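Local coordinates for protein piwi (Drosophila melanogaster, PDB 6KR6), which binds piRNAs directly and, in complex with them, represses transposable elements in the germline of the fly, at residues Gln308-Ser313 and Val328-Glu333; Tyr783-Leu787 and Lys806-Leu810. One frame throughout, in Å; residues are numbered along the deposited sequence.

Contact 1. Residues Gln308-Ser313 and Val328-Glu333; sequences QPLLIS and VVLIPE
A short antiparallel ladder illustrates how a small sheet pays its polar debts in sequence. Residues Gln308-Ser313 and Val328-Glu333 run in opposite senses, 146° apart end to end, with extended backbones until Pro332 and Glu333 turn into a 3-10 segment. Leu311 faces Leu330 as the hydrogen-bonded pair (CA-CA 5.0 Å): Leu311 N gives to Leu330 O at 2.9 Å, and Leu330 N to Leu311 O at 2.8 Å. Ile312 and Val329, CA atoms 4.7 Å apart, form the non-hydrogen-bonded pair; beyond them Ser313 N donates to Val328 O and Val328 N to Ser313 O, both hydrogen bonds 2.9 Å long. On the other side of strand 310-312, backbone hydrogen bonds join Leu310 to Asp273 and Ile312 to Asn270 and Asp271; Ser313 OG is satisfied by Arg268 O.

Where the ladder ends, a side chain takes over. Gln308, with chi1 p and chi2 t, points across so that OE1 accepts from Glu333 N at 3.0 Å, while NE2 gives its stronger hydrogen bond to Asp305 O and a weak one to Glu333 OE1 (3.1 Å); Glu333 OE1 also receives Asp305 N. Leu311 CG packs 4.0 Å from Pro332 CG, against Ile231, whereas Leu310 CD2 meets Val329 CG1 at 4.0 Å beside Phe291 of helix 291-298. With strand 271-273 alongside 310-312, this makes a three-stranded antiparallel sheet of the PAZ domain.

Contact 2. Residues Tyr783-Leu787 and Lys806-Leu810; sequences YAKKL and KFYYL. With ZN (zinc ion), chain C; nucleotides of chain B.
The chain's own C-terminus serves as a metal ligand: Leu810 O and OXT hold a zinc ion at 2.2 and 2.5 Å, and OP3 and OP2 of U1 in the RNA chain each bind it at 2.3 Å. Residues Phe807-Leu810 reach this point through a type I beta turn, closed by a hydrogen bond from Leu810 N to Phe807 O (3.2 Å), and pack on one turn of helix 779-795. Tyr809 (chi1 p) projects toward the helix; Leu787 CB lies over one face of its ring, 3.8 Å from the centroid, a CH-pi contact. Tyr783 (chi1 m) lies obliquely to Phe807, centroids 4.4 Å apart and planes at 31°, and Leu810 CD2 sits at the Tyr783 ring edge, 3.7 Å from CE1. Tyr783 OH is hydrogen-bonded to Tyr769 N. Lys786 NZ makes a weak 3.4 Å hydrogen bond to Tyr809 O. Gln556 OE1 and another RNA phosphate complete the coordination, a metal-assisted site for the guide 5' phosphate characteristic of the Piwi subfamily.

The two contacts show how place in the fold sets chemistry. Contact 1 is partly buried in a peripheral domain, its centre about 35 Å from the centre of the chain, and depends mainly on backbone pairing between strands of one sheet, extended by a side-chain amide. Contact 2 is buried, its centre about 19 Å from that of the chain, and fixes an irregular tail to a helix mainly through aromatic and aliphatic packing, with a single weak hydrogen bond between its segments. They share no secondary-structure element; their centres lie about 47 Å apart. They also differ in their relation to the nucleic acid: contact 2 meets the RNA directly, whereas contact 1 stays about 35 Å from it at the nearest atom.

Contact 1. Residues Gln308-Ser313 and Val328-Glu333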
loop_
_atom_site.group_PDB
_atom_site.type_symbol
_atom_site.label_atom_id
_atom_site.label_comp_id
_atom_site.label_asym_id
_atom_site.label_seq_id
_atom_site.Cartn_x
_atom_site.Cartn_y
_atom_site.Cartn_z
ATOM N N GLN A 308 38.914 -10.338 9.236
ATOM C CA GLN A 308 37.562 -10.856 9.375
ATOM C C GLN A 308 37.373 -12.122 8.541
ATOM O O GLN A 308 38.033 -12.307 7.514
ATOM C CB GLN A 308 36.546 -9.798 8.955
ATOM C CG GLN A 308 36.769 -9.246 7.553
ATOM C CD GLN A 308 35.827 -8.105 7.225
ATOM O OE1 GLN A 308 34.635 -8.167 7.520
ATOM N NE2 GLN A 308 36.363 -7.048 6.626
ATOM N N PRO A 309 36.477 -13.025 8.975
ATOM C CA PRO A 309 36.198 -14.229 8.179
ATOM C C PRO A 309 35.346 -13.916 6.958
ATOM O O PRO A 309 35.087 -12.747 6.664
ATOM C CB PRO A 309 35.458 -15.134 9.168
ATOM C CG PRO A 309 34.771 -14.180 10.085
ATOM C CD PRO A 309 35.710 -13.009 10.235
ATOM N N LEU A 310 34.918 -14.947 6.228
ATOM C CA LEU A 310 34.077 -14.768 5.051
ATOM C C LEU A 310 32.741 -15.467 5.259
ATOM O O LEU A 310 32.684 -16.542 5.859
ATOM C CB LEU A 310 34.763 -15.318 3.796
ATOM C CG LEU A 310 35.594 -14.345 2.957
ATOM C CD1 LEU A 310 36.689 -13.688 3.781
ATOM C CD2 LEU A 310 36.186 -15.077 1.771
ATOM N N LEU A 311 31.663 -14.866 4.766
ATOM C CA LEU A 311 30.350 -15.491 4.837
ATOM C C LEU A 311 30.102 -16.236 3.531
ATOM O O LEU A 311 30.144 -15.631 2.457
ATOM C CB LEU A 311 29.258 -14.449 5.084
ATOM C CG LEU A 311 29.490 -13.440 6.214
ATOM C CD1 LEU A 311 28.340 -12.449 6.281
ATOM C CD2 LEU A 311 29.677 -14.142 7.550
ATOM N N ILE A 312 29.864 -17.542 3.610
ATOM C CA ILE A 312 29.636 -18.359 2.424
ATOM C C ILE A 312 28.148 -18.677 2.339
ATOM O O ILE A 312 27.570 -19.257 3.271
ATOM C CB ILE A 312 30.493 -19.637 2.431
ATOM C CG1 ILE A 312 29.855 -20.735 1.574
ATOM C CG2 ILE A 312 30.756 -20.109 3.844
ATOM C CD1 ILE A 312 30.140 -20.600 0.093
ATOM N N SER A 313 27.540 -18.284 1.220
ATOM C CA SER A 313 26.114 -18.480 0.975
ATOM C C SER A 313 25.881 -19.378 -0.237
ATOM O O SER A 313 26.380 -19.108 -1.330
ATOM C CB SER A 313 25.418 -17.131 0.770
ATOM O OG SER A 313 24.115 -17.304 0.241
ATOM N N VAL A 328 28.310 -17.931 -3.140
ATOM C CA VAL A 328 28.938 -16.618 -3.082
ATOM C C VAL A 328 29.678 -16.447 -1.758
ATOM O O VAL A 328 29.353 -17.095 -0.756
ATOM C CB VAL A 328 27.904 -15.493 -3.279
ATOM C CG1 VAL A 328 26.937 -15.848 -4.400
ATOM C CG2 VAL A 328 27.158 -15.219 -1.984
ATOM N N VAL A 329 30.675 -15.565 -1.764
ATOM C CA VAL A 329 31.521 -15.302 -0.605
ATOM C C VAL A 329 31.470 -13.805 -0.327
ATOM O O VAL A 329 31.964 -13.003 -1.129
ATOM C CB VAL A 329 32.965 -15.772 -0.823
ATOM C CG1 VAL A 329 33.222 -17.058 -0.051
ATOM C CG2 VAL A 329 33.223 -15.991 -2.305
ATOM N N LEU A 330 30.883 -13.433 0.806
ATOM C CA LEU A 330 30.633 -12.050 1.176
ATOM C C LEU A 330 31.527 -11.640 2.340
ATOM O O LEU A 330 31.997 -12.474 3.121
ATOM C CB LEU A 330 29.163 -11.854 1.556
ATOM C CG LEU A 330 28.140 -12.558 0.661
ATOM C CD1 LEU A 330 26.782 -12.608 1.339
ATOM C CD2 LEU A 330 28.044 -11.865 -0.688
ATOM N N ILE A 331 31.741 -10.337 2.453
ATOM C CA ILE A 331 32.571 -9.754 3.504
ATOM C C ILE A 331 31.649 -9.215 4.593
ATOM O O ILE A 331 30.729 -8.445 4.281
ATOM C CB ILE A 331 33.483 -8.640 2.955
ATOM C CG1 ILE A 331 34.720 -9.235 2.271
ATOM C CG2 ILE A 331 33.911 -7.695 4.070
ATOM C CD1 ILE A 331 34.457 -9.862 0.914
ATOM N N PRO A 332 31.846 -9.598 5.859
ATOM C CA PRO A 332 30.945 -9.119 6.921
ATOM C C PRO A 332 30.919 -7.609 7.063
ATOM O O PRO A 332 29.873 -7.045 7.407
ATOM C CB PRO A 332 31.504 -9.795 8.181
ATOM C CG PRO A 332 32.233 -10.995 7.676
ATOM C CD PRO A 332 32.820 -10.581 6.359
ATOM N N GLU A 333 32.042 -6.934 6.810
ATOM C CA GLU A 333 32.068 -5.477 6.864
ATOM C C GLU A 333 31.147 -4.851 5.824
ATOM O O GLU A 333 30.771 -3.681 5.966
ATOM C CB GLU A 333 33.508 -4.985 6.675
ATOM C CG GLU A 333 33.720 -3.494 6.896
ATOM C CD GLU A 333 35.169 -3.080 6.717
ATOM O OE1 GLU A 333 36.037 -3.974 6.627
ATOM O OE2 GLU A 333 35.440 -1.861 6.666
#

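Contact 2. Residues Tyr783-Leu787 and Lys806-Leu810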
loop_
_atom_site.group_PDB
_atom_site.type_symbol
_atom_site.label_atom_id
_atom_site.label_comp_id
_atom_site.label_asym_id
_atom_site.label_seq_id
_atom_site.Cartn_x
_atom_site.Cartn_y
_atom_site.Cartn_z
ATOM N N TYR A 783 -12.704 -1.602 7.753
ATOM C CA TYR A 783 -13.128 -2.574 8.757
ATOM C C TYR A 783 -12.315 -3.857 8.655
ATOM O O TYR A 783 -11.883 -4.412 9.673
ATOM C CB TYR A 783 -14.617 -2.882 8.599
ATOM C CG TYR A 783 -15.555 -1.790 9.072
ATOM C CD1 TYR A 783 -15.366 -1.163 10.296
ATOM C CD2 TYR A 783 -16.636 -1.394 8.293
ATOM C CE1 TYR A 783 -16.225 -0.172 10.728
ATOM C CE2 TYR A 783 -17.497 -0.402 8.716
ATOM C CZ TYR A 783 -17.287 0.205 9.933
ATOM O OH TYR A 783 -18.144 1.193 10.356
ATOM N N ALA A 784 -12.107 -4.349 7.431
ATOM C CA ALA A 784 -11.320 -5.562 7.243
ATOM C C ALA A 784 -9.885 -5.362 7.707
ATOM O O ALA A 784 -9.313 -6.243 8.359
ATOM C CB ALA A 784 -11.354 -5.992 5.778
ATOM N N LYS A 785 -9.288 -4.210 7.386
ATOM C CA LYS A 785 -7.928 -3.950 7.848
ATOM C C LYS A 785 -7.870 -3.885 9.368
ATOM O O LYS A 785 -6.955 -4.443 9.985
ATOM C CB LYS A 785 -7.382 -2.656 7.240
ATOM C CG LYS A 785 -5.861 -2.549 7.333
ATOM C CD LYS A 785 -5.351 -1.138 7.071
ATOM C CE LYS A 785 -5.319 -0.310 8.347
ATOM N NZ LYS A 785 -4.621 0.990 8.139
ATOM N N LYS A 786 -8.845 -3.217 9.990
ATOM C CA LYS A 786 -8.886 -3.129 11.446
ATOM C C LYS A 786 -8.969 -4.514 12.077
ATOM O O LYS A 786 -8.206 -4.840 12.995
ATOM C CB LYS A 786 -10.075 -2.269 11.880
ATOM C CG LYS A 786 -10.137 -1.975 13.374
ATOM C CD LYS A 786 -9.260 -0.788 13.742
ATOM C CE LYS A 786 -9.283 -0.518 15.240
ATOM N NZ LYS A 786 -8.549 -1.566 16.000
ATOM N N LEU A 787 -9.889 -5.349 11.587
ATOM C CA LEU A 787 -10.076 -6.671 12.176
ATOM C C LEU A 787 -8.854 -7.557 11.958
ATOM O O LEU A 787 -8.412 -8.256 12.881
ATOM C CB LEU A 787 -11.335 -7.320 11.602
ATOM C CG LEU A 787 -11.699 -8.739 12.047
ATOM C CD1 LEU A 787 -11.707 -8.871 13.562
ATOM C CD2 LEU A 787 -13.053 -9.130 11.472
ATOM N N LYS A 806 -21.408 -7.912 15.087
ATOM C CA LYS A 806 -21.037 -6.796 15.938
ATOM C C LYS A 806 -19.687 -6.239 15.512
ATOM O O LYS A 806 -18.842 -6.960 14.972
ATOM C CB LYS A 806 -20.993 -7.228 17.408
ATOM C CG LYS A 806 -22.272 -7.903 17.878
ATOM C CD LYS A 806 -22.191 -8.324 19.336
ATOM C CE LYS A 806 -23.514 -8.915 19.805
ATOM N NZ LYS A 806 -23.489 -9.270 21.249
ATOM N N PHE A 807 -19.496 -4.944 15.749
ATOM C CA PHE A 807 -18.228 -4.271 15.459
ATOM C C PHE A 807 -17.259 -4.389 16.629
ATOM O O PHE A 807 -16.691 -3.402 17.095
ATOM C CB PHE A 807 -18.481 -2.810 15.110
ATOM C CG PHE A 807 -18.936 -2.591 13.699
ATOM C CD1 PHE A 807 -18.119 -2.928 12.634
ATOM C CD2 PHE A 807 -20.169 -2.022 13.436
ATOM C CE1 PHE A 807 -18.528 -2.719 11.334
ATOM C CE2 PHE A 807 -20.583 -1.809 12.136
ATOM C CZ PHE A 807 -19.760 -2.158 11.085
ATOM N N TYR A 808 -17.060 -5.622 17.103
ATOM C CA TYR A 808 -16.262 -5.849 18.304
ATOM C C TYR A 808 -14.819 -5.392 18.133
ATOM O O TYR A 808 -14.164 -5.026 19.116
ATOM C CB TYR A 808 -16.310 -7.332 18.688
ATOM C CG TYR A 808 -15.859 -8.292 17.602
ATOM C CD1 TYR A 808 -16.681 -8.591 16.523
ATOM C CD2 TYR A 808 -14.621 -8.921 17.672
ATOM C CE1 TYR A 808 -16.277 -9.470 15.534
ATOM C CE2 TYR A 808 -14.211 -9.805 16.688
ATOM C CZ TYR A 808 -15.042 -10.075 15.622
ATOM O OH TYR A 808 -14.640 -10.954 14.640
ATOM N N TYR A 809 -14.313 -5.390 16.904
ATOM C CA TYR A 809 -12.907 -5.113 16.644
ATOM C C TYR A 809 -12.587 -3.630 16.527
ATOM O O TYR A 809 -11.435 -3.287 16.237
ATOM C CB TYR A 809 -12.467 -5.834 15.365
ATOM C CG TYR A 809 -13.471 -5.733 14.239
ATOM C CD1 TYR A 809 -13.415 -4.690 13.322
ATOM C CD2 TYR A 809 -14.477 -6.680 14.093
ATOM C CE1 TYR A 809 -14.332 -4.596 12.292
ATOM C CE2 TYR A 809 -15.399 -6.593 13.070
ATOM C CZ TYR A 809 -15.321 -5.550 12.170
ATOM O OH TYR A 809 -16.239 -5.463 11.147
ATOM N N LEU A 810 -13.553 -2.744 16.745
ATOM C CA LEU A 810 -13.306 -1.312 16.587
ATOM C C LEU A 810 -12.545 -0.713 17.770
ATOM O O LEU A 810 -11.962 0.364 17.651
ATOM C CB LEU A 810 -14.623 -0.562 16.378
ATOM C CG LEU A 810 -15.298 -0.761 15.019
ATOM C CD1 LEU A 810 -16.440 0.227 14.841
ATOM C CD2 LEU A 810 -14.284 -0.629 13.892
ATOM O OXT LEU A 810 -12.488 -1.273 18.862
HETATM ZN ZN ZN C . -11.380 0.798 19.734
ATOM O OP3 U B 1 -11.655 0.403 21.993
ATOM P P U B 1 -10.607 -0.636 22.073
ATOM O OP1 U B 1 -11.188 -1.823 22.745
ATOM O OP2 U B 1 -10.044 -0.793 20.710
ATOM O "O5'" U B 1 -9.441 -0.094 23.011
ATOM C "C5'" U B 1 -8.586 0.962 22.586
ATOM C "C4'" U B 1 -7.817 1.553 23.740
ATOM O "O4'" U B 1 -6.718 0.668 24.092
ATOM C "C3'" U B 1 -7.196 2.927 23.484
ATOM O "O3'" U B 1 -7.277 3.713 24.671
ATOM C "C2'" U B 1 -5.736 2.595 23.187
ATOM O "O2'" U B 1 -4.830 3.643 23.462
ATOM C "C1'" U B 1 -5.503 1.393 24.097
ATOM N N1 U B 1 -4.422 0.505 23.641
ATOM C C2 U B 1 -3.594 -0.042 24.601
ATOM O O2 U B 1 -3.740 0.165 25.793
ATOM N N3 U B 1 -2.597 -0.853 24.116
ATOM C C4 U B 1 -2.341 -1.159 22.796
ATOM O O4 U B 1 -1.402 -1.907 22.518
ATOM C C5 U B 1 -3.236 -0.545 21.862
ATOM C C6 U B 1 -4.218 0.249 22.306
#